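Local coordinates for protein galactose mutarotase related enzyme (Lactobacillus acidophilus, PDB 3DCD) that probably binds carbohydrate and acts as an isomerase of the aldose 1-epimerase (galactose mutarotase) type, although its own substrate remains undefined, at residues 33-36 with 41-44; 58-63 with 67-72; 95-100 with 106-111; 147-152 with 157-162. All coordinates share one frame; numbering follows the deposited sequence.

Along the chain the four contacts follow one another in series and form two touching pairs. Contacts 1 and 4 have centres about 15 Å apart and join through their backbones, where Phe33 O lies 2.9 Å from Asn147 N in a probable hydrogen bond. Contacts 2 and 3, centres about 16 Å apart, pack on Pro106, whose CD comes within 3.3 Å of Tyr61 OH. Contacts 3 and 4 reach the same antiparallel sheet on opposite sides of the chain's centre, with centres about 39 Å apart. Contact 1, whose centre is the nearest of the four to the centre of the chain (about 13 Å, centre to centre), carries two clustered tryptophans.

Contact 1 (33-36 with 41-44); sequences FMWQ and IWGR
Trp35 turns the pyrrole edge of its indole to the backbone of 41-44 and gives its NE1 hydrogen to Trp42 O, 2.9 Å from NE1. The N-H...O angle of 161° and the placing of each partner in the other's plane mark a well-aligned bond. With CG anti to the backbone N (chi1 168°), the indole of Trp35 reaches far enough for CD1 to meet Arg44 O at 3.0 Å, also at the ring edge; NE1 makes too poor an angle to bond this second carbonyl. Both segments belong to the long loop between strands 20-26 and 48-49 of the galactose mutarotase-like beta-sandwich. Trp42 holds its indole nearly parallel to that of Trp35, planes 11° apart, but slid aside, so the rings barely overlap; the closest side-chain approach is at the rims, with Trp35 CD1 3.4 Å from Trp42 CE3. Ile41 presents CB to Trp35 CZ2 at 3.9 Å, the two side chains crossing at about a right angle. Beyond the segments, Trp35 stacks on Tyr249 and Trp42 meets Trp240 edge-to-face.

Contact 2 (58-63 with 67-72); sequences NDEYTY and TYHLGQ
One face of the Tyr61 ring takes the CB of Tyr68 in a CH-pi contact, 3.7 Å from CB to the ring centroid and 24° off the normal, while Leu70 CB stands at the ring edge, 4.1 Å from Tyr61 CE2. These residues belong to the beta hairpin of strands 60-63 and 66-69. The two tyrosine rings are nearly parallel, planes 18° apart, yet so displaced that they barely overlap. Tyr61 CG sits between its own backbone N and carbonyl carbon (chi1 66°), which turns the ring so that one face meets CB of Tyr68; the Tyr61 hydroxyl then bonds Val104 O.

Tyr61 and Tyr68 form the hydrogen-bonded antiparallel pair: Tyr68 N reaches Tyr61 O at 2.9 Å, and Tyr61 N returns to Tyr68 O at 3.1 Å. Glu60-His69 and Thr62-Thr67 are the flanking non-hydrogen-bonded pairs, with their side chains on the other face. There Glu60 and His69 run side by side, bringing OE1 of Glu60 to the imidazole edge at CE1, 3.5 Å away. Past the paired strands, Asp59 OD1 takes hydrogens from two waters, one shared with Leu70 O and one with Gln72 N, as well as a salt bridge from Arg55. At the opposite end another water, in the plane of the Tyr68 ring, joins Tyr68 OH at 2.7 Å to Tyr63 O at 3.0 Å.

Contact 3 (95-100 with 106-111); sequences LKDNEE and PFKFEF
Asp97 OD1 is gripped by two basic side chains. Lys108 NZ lies 3.0 Å from Asp97 OD1 in a salt bridge, met on the syn lone pair of OD1, and Arg102 pairs with the same oxygen. Phe109 N donates to the other oxygen, Asp97 OD2, at 3.0 Å, coming from above the carboxylate plane (41° out of it). Two torsional features bring this about: Asp97 CG lies between its backbone N and carbonyl carbon (chi1 63°), directing the acid at segment 106-111, and the Lys108 side chain bends at chi3 and chi4 to curl its amine back. Basic groups so close would probably favour the ionised acid.

The backbone of Asp97 covers one face of the Phe109 ring, with Asp97 N 3.6 Å above its plane and offset toward the rim. Asp97 CB also touches Phe109 CE1, at 3.7 Å. Farther along, the backbones pair in both directions: Phe111 N to Leu95 O at 2.8 Å and Leu95 N to Phe111 O at 2.9 Å. Next to this pair, Lys96 and Glu110 extend side by side, but Lys96 NZ and Glu110 OE2 stay 4.5 Å apart, beyond a salt bridge, while the other oxygen, OE1, forms a salt bridge with Arg112. Asn98 N-caps the connecting helix 99-104 through Thr101 N. The whole is an antiparallel strand pair, 90-96 with 109-118, linked by a short helix within the large antiparallel sheet of the mutarotase-like beta-sandwich.

Contact 4 (147-152 with 157-162); sequences NLPTDH and EDFYFD
Leu148 lies flat over one face of the Phe159 ring: its CB stands 3.9 Å from the ring centroid and only 12° off the normal, which defines a CH-pi contact above the centre. The two side chains slide past each other in opposite directions, so Leu148 CD2 is carried back toward the root of the ring and meets Phe159 CG at 4.1 Å. Phe159 holds CG anti to its own carbonyl carbon (chi1 -65°), and this sends the far end of the ring toward the backbone of Pro149. There Pro149 O sits at the ring edge, near its plane, 3.2 Å from Phe159 CZ. The pyrrolidine comes in obliquely on the same side as Leu148 but beyond the rim, with CD 3.6 Å from Phe159 CZ.

In the beta-sandwich, this joins the loop that leaves strand 136-147 to the segment that runs into strand 159-164, a member of the large antiparallel sheet between strands 214-220 and 193-194. The side-chain packing is apolar, with the Pro149 carbonyl as the one polar group at the ring edge. Leu148 also packs on Leu218, and Phe159 on Thr220, both from strand 214-220. Pro149 also touches Phe225 and Thr294, while backbone bonds hold Leu148 to Asn248 and Phe159 to Leu195.

Contact 1 (33-36 with 41-44)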
loop_
_atom_site.group_PDB
_atom_site.type_symbol
_atom_site.label_atom_id
_atom_site.label_comp_id
_atom_site.label_asym_id
_atom_site.label_seq_id
_atom_site.Cartn_x
_atom_site.Cartn_y
_atom_site.Cartn_z
ATOM N N PHE A 33 -15.793 1.925 -2.253
ATOM C CA PHE A 33 -14.897 0.990 -1.573
ATOM C C PHE A 33 -13.751 1.654 -0.828
ATOM O O PHE A 33 -13.243 1.084 0.133
ATOM C CB PHE A 33 -14.388 -0.083 -2.543
ATOM C CG PHE A 33 -15.469 -1.017 -2.988
ATOM C CD1 PHE A 33 -15.800 -2.123 -2.212
ATOM C CD2 PHE A 33 -16.189 -0.771 -4.155
ATOM C CE1 PHE A 33 -16.833 -3.000 -2.605
ATOM C CE2 PHE A 33 -17.214 -1.631 -4.556
ATOM C CZ PHE A 33 -17.538 -2.745 -3.773
HETATM N N MSE A 34 -13.360 2.845 -1.263
HETATM C CA MSE A 34 -12.193 3.517 -0.701
HETATM C C MSE A 34 -12.547 4.462 0.436
HETATM O O MSE A 34 -13.493 5.256 0.332
HETATM C CB MSE A 34 -11.457 4.325 -1.773
HETATM C CG MSE A 34 -11.118 3.542 -3.012
HETATM SE SE MSE A 34 -10.087 1.878 -2.682
HETATM C CE MSE A 34 -8.573 2.620 -1.746
ATOM N N TRP A 35 -11.761 4.365 1.506
ATOM C CA TRP A 35 -11.750 5.337 2.601
ATOM C C TRP A 35 -11.646 6.764 2.053
ATOM O O TRP A 35 -10.823 7.038 1.172
ATOM C CB TRP A 35 -10.586 5.020 3.536
ATOM C CG TRP A 35 -10.257 6.080 4.572
ATOM C CD1 TRP A 35 -9.141 6.872 4.607
ATOM C CD2 TRP A 35 -11.028 6.432 5.720
ATOM N NE1 TRP A 35 -9.167 7.691 5.713
ATOM C CE2 TRP A 35 -10.316 7.440 6.413
ATOM C CE3 TRP A 35 -12.245 5.989 6.242
ATOM C CZ2 TRP A 35 -10.794 8.021 7.586
ATOM C CZ3 TRP A 35 -12.721 6.582 7.413
ATOM C CH2 TRP A 35 -11.991 7.577 8.067
ATOM N N GLN A 36 -12.494 7.662 2.565
ATOM C CA GLN A 36 -12.629 9.002 1.977
ATOM C C GLN A 36 -11.807 10.079 2.676
ATOM O O GLN A 36 -12.092 11.275 2.547
ATOM C CB GLN A 36 -14.107 9.393 1.851
ATOM C CG GLN A 36 -14.802 8.580 0.757
ATOM C CD GLN A 36 -14.098 8.759 -0.586
ATOM O OE1 GLN A 36 -13.987 9.884 -1.085
ATOM N NE2 GLN A 36 -13.600 7.657 -1.165
ATOM N N ILE A 41 -9.332 11.712 11.249
ATOM C CA ILE A 41 -8.847 10.363 11.542
ATOM C C ILE A 41 -7.541 10.074 10.797
ATOM O O ILE A 41 -6.500 9.756 11.409
ATOM C CB ILE A 41 -9.897 9.292 11.122
ATOM C CG1 ILE A 41 -11.271 9.550 11.770
ATOM C CG2 ILE A 41 -9.383 7.874 11.405
ATOM C CD1 ILE A 41 -11.309 9.399 13.294
ATOM N N TRP A 42 -7.611 10.166 9.468
ATOM C CA TRP A 42 -6.465 9.874 8.603
ATOM C C TRP A 42 -6.746 10.497 7.240
ATOM O O TRP A 42 -7.620 10.041 6.509
ATOM C CB TRP A 42 -6.216 8.345 8.502
ATOM C CG TRP A 42 -5.071 8.012 7.544
ATOM C CD1 TRP A 42 -3.811 8.539 7.560
ATOM C CD2 TRP A 42 -5.107 7.095 6.436
ATOM N NE1 TRP A 42 -3.050 7.997 6.539
ATOM C CE2 TRP A 42 -3.823 7.108 5.839
ATOM C CE3 TRP A 42 -6.093 6.250 5.907
ATOM C CZ2 TRP A 42 -3.513 6.342 4.715
ATOM C CZ3 TRP A 42 -5.780 5.473 4.806
ATOM C CH2 TRP A 42 -4.488 5.520 4.223
ATOM N N GLY A 43 -6.036 11.582 6.925
ATOM C CA GLY A 43 -6.399 12.431 5.798
ATOM C C GLY A 43 -5.793 12.022 4.472
ATOM O O GLY A 43 -5.443 12.891 3.651
ATOM N N ARG A 44 -5.651 10.710 4.261
ATOM C CA ARG A 44 -5.227 10.176 2.959
ATOM C C ARG A 44 -6.194 9.077 2.553
ATOM O O ARG A 44 -6.923 8.579 3.400
ATOM C CB ARG A 44 -3.770 9.660 3.019
ATOM C CG ARG A 44 -2.770 10.794 3.293
ATOM C CD ARG A 44 -1.302 10.369 3.170
ATOM N NE ARG A 44 -0.402 11.500 3.464
ATOM C CZ ARG A 44 -0.079 12.472 2.612
ATOM N NH1 ARG A 44 -0.565 12.486 1.372
ATOM N NH2 ARG A 44 0.740 13.448 3.009
#

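Contact 2 (58-63 with 67-72)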
loop_
_atom_site.group_PDB
_atom_site.type_symbol
_atom_site.label_atom_id
_atom_site.label_comp_id
_atom_site.label_asym_id
_atom_site.label_seq_id
_atom_site.Cartn_x
_atom_site.Cartn_y
_atom_site.Cartn_z
ATOM N N ASN A 58 14.873 8.481 13.291
ATOM C CA ASN A 58 15.193 9.912 13.263
ATOM C C ASN A 58 14.900 10.565 11.908
ATOM O O ASN A 58 15.408 11.649 11.608
ATOM C CB ASN A 58 16.652 10.125 13.682
ATOM C CG ASN A 58 16.887 9.766 15.136
ATOM O OD1 ASN A 58 16.103 10.144 16.007
ATOM N ND2 ASN A 58 17.965 9.025 15.408
ATOM N N ASP A 59 14.075 9.895 11.100
ATOM C CA ASP A 59 13.750 10.318 9.729
ATOM C C ASP A 59 14.991 10.671 8.923
ATOM O O ASP A 59 14.999 11.661 8.201
ATOM C CB ASP A 59 12.752 11.489 9.732
ATOM C CG ASP A 59 11.486 11.152 10.476
ATOM O OD1 ASP A 59 10.842 10.153 10.096
ATOM O OD2 ASP A 59 11.154 11.869 11.451
ATOM N N GLU A 60 16.036 9.851 9.046
ATOM C CA GLU A 60 17.279 10.123 8.349
ATOM C C GLU A 60 18.068 8.855 8.019
ATOM O O GLU A 60 17.858 7.792 8.593
ATOM C CB GLU A 60 18.151 11.116 9.145
ATOM C CG GLU A 60 18.709 10.553 10.435
ATOM C CD GLU A 60 19.571 11.545 11.200
ATOM O OE1 GLU A 60 19.303 12.768 11.156
ATOM O OE2 GLU A 60 20.513 11.080 11.872
ATOM N N TYR A 61 18.978 8.993 7.068
ATOM C CA TYR A 61 19.862 7.924 6.667
ATOM C C TYR A 61 21.141 8.546 6.149
ATOM O O TYR A 61 21.197 9.755 5.892
ATOM C CB TYR A 61 19.217 7.045 5.591
ATOM C CG TYR A 61 18.968 7.734 4.252
ATOM C CD1 TYR A 61 19.936 7.702 3.239
ATOM C CD2 TYR A 61 17.752 8.377 3.985
ATOM C CE1 TYR A 61 19.719 8.318 2.018
ATOM C CE2 TYR A 61 17.520 8.985 2.751
ATOM C CZ TYR A 61 18.506 8.947 1.779
ATOM O OH TYR A 61 18.295 9.551 0.563
ATOM N N THR A 62 22.171 7.720 6.000
ATOM C CA THR A 62 23.404 8.180 5.371
ATOM C C THR A 62 23.617 7.397 4.089
ATOM O O THR A 62 23.205 6.238 3.968
ATOM C CB THR A 62 24.655 8.073 6.291
ATOM O OG1 THR A 62 24.899 6.699 6.643
ATOM C CG2 THR A 62 24.473 8.916 7.554
ATOM N N TYR A 63 24.236 8.052 3.119
ATOM C CA TYR A 63 24.632 7.373 1.906
ATOM C C TYR A 63 25.950 7.956 1.494
ATOM O O TYR A 63 26.079 9.180 1.391
ATOM C CB TYR A 63 23.585 7.546 0.807
ATOM C CG TYR A 63 23.976 6.891 -0.501
ATOM C CD1 TYR A 63 24.027 5.497 -0.621
ATOM C CD2 TYR A 63 24.305 7.666 -1.608
ATOM C CE1 TYR A 63 24.381 4.896 -1.812
ATOM C CE2 TYR A 63 24.661 7.080 -2.815
ATOM C CZ TYR A 63 24.698 5.695 -2.909
ATOM O OH TYR A 63 25.052 5.119 -4.104
ATOM N N THR A 67 24.560 12.727 5.093
ATOM C CA THR A 67 23.269 12.536 5.762
ATOM C C THR A 67 22.121 13.178 4.984
ATOM O O THR A 67 22.202 14.331 4.571
ATOM C CB THR A 67 23.276 13.054 7.224
ATOM O OG1 THR A 67 24.385 12.483 7.927
ATOM C CG2 THR A 67 21.971 12.692 7.952
ATOM N N TYR A 68 21.054 12.403 4.814
ATOM C CA TYR A 68 19.829 12.843 4.169
ATOM C C TYR A 68 18.642 12.708 5.115
ATOM O O TYR A 68 18.663 11.881 6.030
ATOM C CB TYR A 68 19.571 11.968 2.944
ATOM C CG TYR A 68 20.633 12.115 1.893
ATOM C CD1 TYR A 68 21.769 11.304 1.901
ATOM C CD2 TYR A 68 20.519 13.078 0.903
ATOM C CE1 TYR A 68 22.751 11.447 0.947
ATOM C CE2 TYR A 68 21.503 13.218 -0.067
ATOM C CZ TYR A 68 22.609 12.402 -0.041
ATOM O OH TYR A 68 23.582 12.549 -1.005
ATOM N N HIS A 69 17.596 13.492 4.855
ATOM C CA HIS A 69 16.411 13.523 5.694
ATOM C C HIS A 69 15.180 13.206 4.866
ATOM O O HIS A 69 14.892 13.864 3.861
ATOM C CB HIS A 69 16.314 14.882 6.384
ATOM C CG HIS A 69 17.571 15.248 7.116
ATOM N ND1 HIS A 69 17.828 14.827 8.402
ATOM C CD2 HIS A 69 18.671 15.926 6.715
ATOM C CE1 HIS A 69 19.016 15.261 8.776
ATOM N NE2 HIS A 69 19.549 15.934 7.771
ATOM N N LEU A 70 14.475 12.161 5.275
ATOM C CA LEU A 70 13.357 11.655 4.513
ATOM C C LEU A 70 12.308 11.126 5.467
ATOM O O LEU A 70 12.611 10.317 6.332
ATOM C CB LEU A 70 13.824 10.535 3.565
ATOM C CG LEU A 70 12.821 10.035 2.520
ATOM C CD1 LEU A 70 12.365 11.190 1.607
ATOM C CD2 LEU A 70 13.395 8.896 1.728
ATOM N N GLY A 71 11.074 11.578 5.288
ATOM C CA GLY A 71 9.986 11.212 6.179
ATOM C C GLY A 71 9.382 9.857 5.863
ATOM O O GLY A 71 9.672 9.235 4.818
ATOM N N GLN A 72 8.529 9.402 6.775
ATOM C CA GLN A 72 7.868 8.112 6.664
ATOM C C GLN A 72 7.224 7.920 5.288
ATOM O O GLN A 72 6.551 8.828 4.782
ATOM C CB GLN A 72 6.817 7.998 7.766
ATOM C CG GLN A 72 6.012 6.724 7.745
ATOM C CD GLN A 72 5.117 6.585 8.961
ATOM O OE1 GLN A 72 4.936 7.520 9.730
ATOM N NE2 GLN A 72 4.569 5.400 9.148
HETATM O O HOH W 1 11.435 8.419 8.038
HETATM O O HOH W 2 8.281 10.716 9.242
HETATM O O HOH W 3 15.458 14.086 9.832
HETATM O O HOH W 4 25.652 10.834 -1.123
#

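Contact 3 (95-100 with 106-111)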
loop_
_atom_site.group_PDB
_atom_site.type_symbol
_atom_site.label_atom_id
_atom_site.label_comp_id
_atom_site.label_asym_id
_atom_site.label_seq_id
_atom_site.Cartn_x
_atom_site.Cartn_y
_atom_site.Cartn_z
ATOM N N LEU A 95 6.589 9.887 -12.486
ATOM C CA LEU A 95 7.350 10.846 -11.693
ATOM C C LEU A 95 8.846 10.629 -11.932
ATOM O O LEU A 95 9.343 9.502 -11.825
ATOM C CB LEU A 95 7.024 10.703 -10.202
ATOM C CG LEU A 95 7.846 11.553 -9.208
ATOM C CD1 LEU A 95 7.520 13.059 -9.356
ATOM C CD2 LEU A 95 7.651 11.074 -7.763
ATOM N N LYS A 96 9.542 11.717 -12.261
ATOM C CA LYS A 96 10.988 11.700 -12.381
ATOM C C LYS A 96 11.590 12.463 -11.210
ATOM O O LYS A 96 10.917 13.274 -10.562
ATOM C CB LYS A 96 11.434 12.352 -13.690
ATOM C CG LYS A 96 10.997 11.606 -14.949
ATOM C CD LYS A 96 11.354 12.368 -16.208
ATOM C CE LYS A 96 10.851 11.601 -17.414
ATOM N NZ LYS A 96 11.157 12.277 -18.697
ATOM N N ASP A 97 12.865 12.201 -10.949
ATOM C CA ASP A 97 13.625 12.987 -9.990
ATOM C C ASP A 97 13.644 14.449 -10.409
ATOM O O ASP A 97 13.595 14.777 -11.597
ATOM C CB ASP A 97 15.054 12.451 -9.846
ATOM C CG ASP A 97 15.859 12.557 -11.145
ATOM O OD1 ASP A 97 16.657 13.500 -11.269
ATOM O OD2 ASP A 97 15.699 11.696 -12.037
ATOM N N ASN A 98 13.674 15.332 -9.426
ATOM C CA ASN A 98 13.811 16.760 -9.694
ATOM C C ASN A 98 14.764 17.341 -8.663
ATOM O O ASN A 98 15.283 16.600 -7.814
ATOM C CB ASN A 98 12.440 17.466 -9.660
ATOM C CG ASN A 98 11.642 17.139 -8.401
ATOM O OD1 ASN A 98 12.127 17.310 -7.292
ATOM N ND2 ASN A 98 10.418 16.646 -8.575
ATOM N N GLU A 99 14.977 18.658 -8.723
ATOM C CA GLU A 99 15.879 19.336 -7.793
ATOM C C GLU A 99 15.542 19.031 -6.331
ATOM O O GLU A 99 16.448 18.777 -5.527
ATOM C CB GLU A 99 15.897 20.851 -8.048
ATOM C CG GLU A 99 17.094 21.547 -7.429
ATOM C CD GLU A 99 17.297 22.978 -7.911
ATOM O OE1 GLU A 99 16.426 23.543 -8.614
ATOM O OE2 GLU A 99 18.352 23.545 -7.584
ATOM N N GLU A 100 14.247 19.009 -6.014
ATOM C CA GLU A 100 13.767 18.751 -4.653
ATOM C C GLU A 100 13.944 17.301 -4.198
ATOM O O GLU A 100 14.404 17.053 -3.077
ATOM C CB GLU A 100 12.299 19.159 -4.504
ATOM C CG GLU A 100 12.078 20.656 -4.462
ATOM C CD GLU A 100 12.968 21.326 -3.427
ATOM O OE1 GLU A 100 12.838 20.996 -2.228
ATOM O OE2 GLU A 100 13.806 22.166 -3.814
ATOM N N PRO A 106 19.488 10.865 -3.314
ATOM C CA PRO A 106 20.510 11.257 -4.304
ATOM C C PRO A 106 20.537 10.299 -5.493
ATOM O O PRO A 106 21.591 9.750 -5.837
ATOM C CB PRO A 106 21.817 11.165 -3.505
ATOM C CG PRO A 106 21.562 10.091 -2.502
ATOM C CD PRO A 106 20.064 10.033 -2.238
ATOM N N PHE A 107 19.364 10.078 -6.080
ATOM C CA PHE A 107 19.219 9.178 -7.213
ATOM C C PHE A 107 18.354 9.781 -8.295
ATOM O O PHE A 107 17.420 10.556 -8.019
ATOM C CB PHE A 107 18.637 7.836 -6.767
ATOM C CG PHE A 107 19.519 7.095 -5.812
ATOM C CD1 PHE A 107 20.638 6.404 -6.273
ATOM C CD2 PHE A 107 19.254 7.118 -4.444
ATOM C CE1 PHE A 107 21.463 5.725 -5.386
ATOM C CE2 PHE A 107 20.079 6.440 -3.552
ATOM C CZ PHE A 107 21.175 5.730 -4.026
ATOM N N LYS A 108 18.683 9.428 -9.533
ATOM C CA LYS A 108 17.863 9.777 -10.674
ATOM C C LYS A 108 17.035 8.551 -11.036
ATOM O O LYS A 108 17.542 7.432 -11.002
ATOM C CB LYS A 108 18.747 10.199 -11.846
ATOM C CG LYS A 108 19.624 11.413 -11.546
ATOM C CD LYS A 108 20.427 11.857 -12.778
ATOM C CE LYS A 108 19.547 12.462 -13.887
ATOM N NZ LYS A 108 18.686 13.613 -13.460
ATOM N N PHE A 109 15.764 8.753 -11.371
ATOM C CA PHE A 109 14.871 7.618 -11.613
ATOM C C PHE A 109 13.702 8.013 -12.497
ATOM O O PHE A 109 13.418 9.202 -12.682
ATOM C CB PHE A 109 14.330 7.076 -10.275
ATOM C CG PHE A 109 13.548 8.108 -9.481
ATOM C CD1 PHE A 109 14.182 8.885 -8.512
ATOM C CD2 PHE A 109 12.194 8.326 -9.728
ATOM C CE1 PHE A 109 13.474 9.859 -7.801
ATOM C CE2 PHE A 109 11.480 9.297 -9.025
ATOM C CZ PHE A 109 12.123 10.060 -8.057
ATOM N N GLU A 110 13.016 6.994 -13.017
ATOM C CA GLU A 110 11.668 7.134 -13.552
ATOM C C GLU A 110 10.793 6.184 -12.739
ATOM O O GLU A 110 11.045 4.984 -12.720
ATOM C CB GLU A 110 11.620 6.764 -15.041
ATOM C CG GLU A 110 12.395 7.712 -15.961
ATOM C CD GLU A 110 12.321 7.315 -17.440
ATOM O OE1 GLU A 110 11.823 6.208 -17.762
ATOM O OE2 GLU A 110 12.763 8.116 -18.274
ATOM N N PHE A 111 9.778 6.723 -12.060
ATOM C CA PHE A 111 8.846 5.917 -11.259
ATOM C C PHE A 111 7.457 5.994 -11.875
ATOM O O PHE A 111 6.872 7.076 -11.945
ATOM C CB PHE A 111 8.794 6.434 -9.815
ATOM C CG PHE A 111 7.829 5.669 -8.912
ATOM C CD1 PHE A 111 7.699 4.288 -9.011
ATOM C CD2 PHE A 111 7.091 6.346 -7.930
ATOM C CE1 PHE A 111 6.805 3.562 -8.156
ATOM C CE2 PHE A 111 6.220 5.655 -7.069
ATOM C CZ PHE A 111 6.079 4.259 -7.175
HETATM O O HOH W 5 15.808 12.022 -14.472
#

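Contact 4 (147-152 with 157-162)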
loop_
_atom_site.group_PDB
_atom_site.type_symbol
_atom_site.label_atom_id
_atom_site.label_comp_id
_atom_site.label_asym_id
_atom_site.label_seq_id
_atom_site.Cartn_x
_atom_site.Cartn_y
_atom_site.Cartn_z
ATOM N N ASN A 147 -13.127 1.090 3.045
ATOM C CA ASN A 147 -14.285 1.233 3.944
ATOM C C ASN A 147 -14.784 -0.104 4.473
ATOM O O ASN A 147 -14.774 -1.096 3.752
ATOM C CB ASN A 147 -15.474 1.879 3.208
ATOM C CG ASN A 147 -15.248 3.333 2.867
ATOM O OD1 ASN A 147 -15.744 3.815 1.850
ATOM N ND2 ASN A 147 -14.554 4.052 3.726
ATOM N N LEU A 148 -15.248 -0.119 5.723
ATOM C CA LEU A 148 -16.064 -1.210 6.227
ATOM C C LEU A 148 -17.485 -0.661 6.217
ATOM O O LEU A 148 -17.795 0.251 6.986
ATOM C CB LEU A 148 -15.652 -1.608 7.651
ATOM C CG LEU A 148 -14.151 -1.776 7.898
ATOM C CD1 LEU A 148 -13.899 -2.058 9.359
ATOM C CD2 LEU A 148 -13.557 -2.897 7.038
ATOM N N PRO A 149 -18.350 -1.186 5.329
ATOM C CA PRO A 149 -19.718 -0.629 5.257
ATOM C C PRO A 149 -20.527 -0.934 6.519
ATOM O O PRO A 149 -20.471 -2.043 7.042
ATOM C CB PRO A 149 -20.332 -1.325 4.034
ATOM C CG PRO A 149 -19.467 -2.522 3.793
ATOM C CD PRO A 149 -18.125 -2.279 4.366
ATOM N N THR A 150 -21.247 0.064 7.012
ATOM C CA THR A 150 -22.056 -0.104 8.205
ATOM C C THR A 150 -23.424 0.572 8.018
ATOM O O THR A 150 -24.006 1.089 8.975
ATOM C CB THR A 150 -21.361 0.484 9.440
ATOM O OG1 THR A 150 -21.202 1.897 9.253
ATOM C CG2 THR A 150 -19.998 -0.182 9.691
ATOM N N ASP A 151 -23.938 0.546 6.788
ATOM C CA ASP A 151 -25.227 1.188 6.485
ATOM C C ASP A 151 -26.437 0.305 6.801
ATOM O O ASP A 151 -27.572 0.775 6.811
ATOM C CB ASP A 151 -25.262 1.692 5.031
ATOM C CG ASP A 151 -24.357 2.900 4.812
ATOM O OD1 ASP A 151 -23.944 3.519 5.815
ATOM O OD2 ASP A 151 -24.043 3.241 3.645
ATOM N N HIS A 152 -26.196 -0.976 7.065
ATOM C CA HIS A 152 -27.291 -1.891 7.384
ATOM C C HIS A 152 -27.058 -2.661 8.682
ATOM O O HIS A 152 -27.271 -3.870 8.758
ATOM C CB HIS A 152 -27.606 -2.793 6.183
ATOM C CG HIS A 152 -27.928 -2.014 4.943
ATOM N ND1 HIS A 152 -29.134 -1.367 4.764
ATOM C CD2 HIS A 152 -27.175 -1.716 3.858
ATOM C CE1 HIS A 152 -29.122 -0.732 3.603
ATOM N NE2 HIS A 152 -27.945 -0.927 3.033
ATOM N N GLU A 157 -16.511 -5.014 14.065
ATOM C CA GLU A 157 -16.170 -6.355 14.573
ATOM C C GLU A 157 -16.889 -7.494 13.845
ATOM O O GLU A 157 -16.683 -8.688 14.165
ATOM C CB GLU A 157 -16.404 -6.442 16.086
ATOM C CG GLU A 157 -15.506 -5.482 16.855
ATOM C CD GLU A 157 -15.302 -5.920 18.275
ATOM O OE1 GLU A 157 -14.688 -6.982 18.485
ATOM O OE2 GLU A 157 -15.749 -5.175 19.176
ATOM N N ASP A 158 -17.740 -7.130 12.882
ATOM C CA ASP A 158 -18.338 -8.137 11.987
ATOM C C ASP A 158 -17.438 -8.402 10.786
ATOM O O ASP A 158 -17.752 -9.287 9.986
ATOM C CB ASP A 158 -19.709 -7.703 11.462
ATOM C CG ASP A 158 -20.720 -7.477 12.559
ATOM O OD1 ASP A 158 -20.719 -8.231 13.570
ATOM O OD2 ASP A 158 -21.554 -6.568 12.372
ATOM N N PHE A 159 -16.348 -7.632 10.658
ATOM C CA PHE A 159 -15.424 -7.793 9.542
ATOM C C PHE A 159 -14.173 -8.519 9.965
ATOM O O PHE A 159 -13.820 -8.554 11.147
ATOM C CB PHE A 159 -15.069 -6.430 8.917
ATOM C CG PHE A 159 -16.249 -5.753 8.291
ATOM C CD1 PHE A 159 -17.134 -5.004 9.077
ATOM C CD2 PHE A 159 -16.504 -5.886 6.928
ATOM C CE1 PHE A 159 -18.258 -4.396 8.519
ATOM C CE2 PHE A 159 -17.639 -5.276 6.362
ATOM C CZ PHE A 159 -18.501 -4.532 7.155
ATOM N N TYR A 160 -13.494 -9.102 8.994
ATOM C CA TYR A 160 -12.278 -9.832 9.291
ATOM C C TYR A 160 -11.428 -9.876 8.043
ATOM O O TYR A 160 -11.921 -9.606 6.941
ATOM C CB TYR A 160 -12.613 -11.255 9.776
ATOM C CG TYR A 160 -13.400 -12.106 8.795
ATOM C CD1 TYR A 160 -14.794 -12.162 8.846
ATOM C CD2 TYR A 160 -12.741 -12.889 7.838
ATOM C CE1 TYR A 160 -15.527 -12.975 7.938
ATOM C CE2 TYR A 160 -13.459 -13.703 6.932
ATOM C CZ TYR A 160 -14.839 -13.733 6.983
ATOM O OH TYR A 160 -15.522 -14.543 6.089
ATOM N N PHE A 161 -10.158 -10.213 8.226
ATOM C CA PHE A 161 -9.297 -10.563 7.093
ATOM C C PHE A 161 -8.835 -12.005 7.191
ATOM O O PHE A 161 -8.727 -12.585 8.282
ATOM C CB PHE A 161 -8.142 -9.566 6.865
ATOM C CG PHE A 161 -7.084 -9.560 7.948
ATOM C CD1 PHE A 161 -5.923 -10.306 7.803
ATOM C CD2 PHE A 161 -7.246 -8.786 9.101
ATOM C CE1 PHE A 161 -4.937 -10.296 8.777
ATOM C CE2 PHE A 161 -6.272 -8.772 10.096
ATOM C CZ PHE A 161 -5.111 -9.532 9.931
ATOM N N ASP A 162 -8.632 -12.584 6.020
ATOM C CA ASP A 162 -8.285 -13.965 5.880
ATOM C C ASP A 162 -7.197 -14.057 4.824
ATOM O O ASP A 162 -7.337 -13.531 3.729
ATOM C CB ASP A 162 -9.512 -14.761 5.437
ATOM C CG ASP A 162 -9.401 -16.220 5.773
ATOM O OD1 ASP A 162 -8.509 -16.599 6.570
ATOM O OD2 ASP A 162 -10.210 -17.003 5.243
#